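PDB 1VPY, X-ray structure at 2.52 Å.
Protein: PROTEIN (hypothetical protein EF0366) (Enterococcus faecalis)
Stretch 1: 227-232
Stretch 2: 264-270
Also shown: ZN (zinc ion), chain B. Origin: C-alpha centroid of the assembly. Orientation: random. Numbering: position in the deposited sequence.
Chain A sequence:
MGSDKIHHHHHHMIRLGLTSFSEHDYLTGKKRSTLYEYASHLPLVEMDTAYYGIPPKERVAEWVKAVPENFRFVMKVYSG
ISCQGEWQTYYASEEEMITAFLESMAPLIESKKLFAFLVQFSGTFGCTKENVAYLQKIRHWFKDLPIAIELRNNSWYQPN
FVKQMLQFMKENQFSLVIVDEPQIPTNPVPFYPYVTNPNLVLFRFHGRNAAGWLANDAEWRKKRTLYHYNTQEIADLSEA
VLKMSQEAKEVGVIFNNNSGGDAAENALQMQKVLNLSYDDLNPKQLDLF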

# COMPACT_ATOMS: atom_id res chain seq x y z
N TYR A 227 -2.25 -12.64 13.35
CA TYR A 227 -1.40 -13.59 12.64
C TYR A 227 0.07 -13.22 12.75
O TYR A 227 0.48 -12.14 12.34
CB TYR A 227 -1.79 -13.73 11.17
CG TYR A 227 -1.21 -14.99 10.56
CD1 TYR A 227 -1.78 -16.23 10.84
CD2 TYR A 227 -0.08 -14.96 9.75
CE1 TYR A 227 -1.25 -17.40 10.30
CE2 TYR A 227 0.46 -16.12 9.21
CZ TYR A 227 -0.13 -17.34 9.49
OH TYR A 227 0.38 -18.50 8.97
N HIS A 228 0.85 -14.13 13.33
CA HIS A 228 2.30 -13.99 13.43
C HIS A 228 2.93 -14.95 12.42
O HIS A 228 2.85 -16.17 12.58
CB HIS A 228 2.76 -14.30 14.87
CG HIS A 228 4.24 -14.24 15.08
ND1 HIS A 228 4.86 -13.20 15.73
CD2 HIS A 228 5.23 -15.11 14.75
CE1 HIS A 228 6.17 -13.42 15.78
NE2 HIS A 228 6.41 -14.58 15.20
N TYR A 229 3.54 -14.40 11.37
CA TYR A 229 4.22 -15.19 10.36
C TYR A 229 5.38 -15.97 10.95
O TYR A 229 6.11 -15.46 11.80
CB TYR A 229 4.77 -14.29 9.25
CG TYR A 229 3.76 -13.76 8.27
CD1 TYR A 229 3.17 -14.58 7.33
CD2 TYR A 229 3.42 -12.40 8.26
CE1 TYR A 229 2.25 -14.09 6.42
CE2 TYR A 229 2.49 -11.90 7.35
CZ TYR A 229 1.92 -12.75 6.43
OH TYR A 229 1.01 -12.26 5.50
N ASN A 230 5.54 -17.21 10.50
CA ASN A 230 6.59 -18.09 11.02
C ASN A 230 7.84 -18.02 10.16
O ASN A 230 7.86 -17.31 9.15
CB ASN A 230 6.10 -19.54 11.18
CG ASN A 230 5.66 -20.17 9.86
OD1 ASN A 230 6.23 -19.90 8.80
ND2 ASN A 230 4.65 -21.02 9.93
N THR A 231 8.87 -18.76 10.56
CA THR A 231 10.16 -18.74 9.89
C THR A 231 10.05 -19.18 8.42
O THR A 231 10.64 -18.55 7.54
CB THR A 231 11.20 -19.57 10.67
OG1 THR A 231 11.13 -19.22 12.06
CG2 THR A 231 12.62 -19.31 10.18
N GLN A 232 9.27 -20.23 8.17
CA GLN A 232 9.06 -20.71 6.81
C GLN A 232 8.29 -19.72 5.94
O GLN A 232 8.61 -19.54 4.76
CB GLN A 232 8.36 -22.08 6.80
CG GLN A 232 8.27 -22.74 5.42
CD GLN A 232 9.64 -23.08 4.83
OE1 GLN A 232 10.12 -22.42 3.92
NE2 GLN A 232 10.26 -24.12 5.37
N ALA A 264 6.23 -5.94 13.59
CA ALA A 264 7.61 -5.50 13.83
C ALA A 264 8.59 -6.65 14.02
O ALA A 264 9.76 -6.53 13.65
CB ALA A 264 7.66 -4.56 15.03
N GLU A 265 8.13 -7.76 14.60
CA GLU A 265 8.97 -8.94 14.77
C GLU A 265 9.23 -9.55 13.39
O GLU A 265 10.39 -9.77 13.01
CB GLU A 265 8.31 -9.95 15.71
CG GLU A 265 9.17 -11.16 16.09
CD GLU A 265 10.17 -10.88 17.22
OE1 GLU A 265 10.13 -9.77 17.81
OE2 GLU A 265 10.98 -11.78 17.54
N ASN A 266 8.16 -9.79 12.64
CA ASN A 266 8.26 -10.32 11.29
C ASN A 266 9.13 -9.47 10.35
O ASN A 266 9.94 -10.02 9.60
CB ASN A 266 6.87 -10.53 10.68
CG ASN A 266 6.08 -11.64 11.37
OD1 ASN A 266 4.87 -11.73 11.19
ND2 ASN A 266 6.76 -12.50 12.13
N ALA A 267 8.96 -8.15 10.40
CA ALA A 267 9.76 -7.25 9.57
C ALA A 267 11.25 -7.31 9.95
O ALA A 267 12.11 -7.32 9.08
CB ALA A 267 9.23 -5.83 9.64
N LEU A 268 11.53 -7.37 11.25
CA LEU A 268 12.91 -7.52 11.73
C LEU A 268 13.50 -8.87 11.34
O LEU A 268 14.71 -8.98 11.17
CB LEU A 268 12.98 -7.29 13.25
CG LEU A 268 13.20 -5.87 13.81
CD1 LEU A 268 12.51 -4.70 13.03
CD2 LEU A 268 12.81 -5.84 15.30
N GLN A 269 12.64 -9.88 11.18
CA GLN A 269 13.08 -11.19 10.68
C GLN A 269 13.50 -11.12 9.22
O GLN A 269 14.61 -11.53 8.88
CB GLN A 269 11.98 -12.26 10.86
CG GLN A 269 11.93 -12.88 12.25
CD GLN A 269 10.65 -13.65 12.50
OE1 GLN A 269 9.84 -13.28 13.37
NE2 GLN A 269 10.44 -14.73 11.74
N MSE A 270 12.62 -10.59 8.37
CA MSE A 270 12.88 -10.41 6.95
C MSE A 270 14.18 -9.66 6.70
O MSE A 270 15.04 -10.11 5.94
CB MSE A 270 11.73 -9.66 6.30
CG MSE A 270 10.86 -10.52 5.39
SE MSE A 270 10.12 -9.50 3.87
CE MSE A 270 11.66 -8.38 3.54
ZN ZN B . 8.52 -15.53 14.97

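Asn-266, on a helix, docks against His-228 and Tyr-229 in a loop segment and holds the contact together. It is buried, has more of its surface covered by the other stretch than any other residue here, and its CA-to-CB bond points toward that segment. With chi1 in the m well, the carboxamide meets the backbone of Tyr-229 at both of its polar groups: Tyr-229 N donates to Asn-266 OD1 at 3.0 Å, and Asn-266 ND2 returns a weak hydrogen bond to Tyr-229 O, also 3.0 Å long but with an N-H...O angle of only 125°. An asparagine side chain carries a donor and an acceptor on one planar group, so it can satisfy the NH and the CO of a single residue. Tyr-229 CA and Asn-266 CA lie 6.4 Å apart. The same amide nitrogen also makes a weak hydrogen bond within the helix, Asn-266 ND2 to Gln-269 OE1 at 3.4 Å, which ties the two side chains together one turn apart.

His-228 covers the next largest area. Its CA-to-CB bond runs sideways, but the t rotamer brings the end of the ring nearer the helix. Asn-266 ND2 lies over one face of the imidazole, 3.7 Å from His-228 NE2, a packing contact rather than a hydrogen bond. At the ring edge, the aliphatic part of Glu-265 approaches, with Glu-265 CG 3.8 Å from His-228 CE1. The imidazole is further fixed by the zinc ion, which is bound by His-228 NE2 at 2.3 Å, while ND1 is hydrogen-bonded to a residue just outside the stretches. Histidine suits this place because its two ring nitrogens can serve a metal and a hydrogen-bond partner at once.

Tyr-229 contributes mainly through its backbone. Its CA-to-CB bond points toward the helix, bringing Tyr-229 CB within 3.2 Å of Asn-266 OD1, but the end of the side chain leads away. The residue is buried, and its hydroxyl is hydrogen-bonded elsewhere in the structure.

Gln-269 extends the contact along the helix. Its CA-to-CB bond points toward the other stretch, with chi1 m and chi2 t; Gln-269 NE2 lies 4.4 Å from both Tyr-229 O and Thr-231 CA, too far for a hydrogen bond to that carbonyl. It makes no hydrogen bond across the stretches; its one side-chain bond here is the weak one accepted by Gln-269 OE1 from Asn-266. In all, 236 Å² is buried, counting both sides: a small contact centred on one carboxamide.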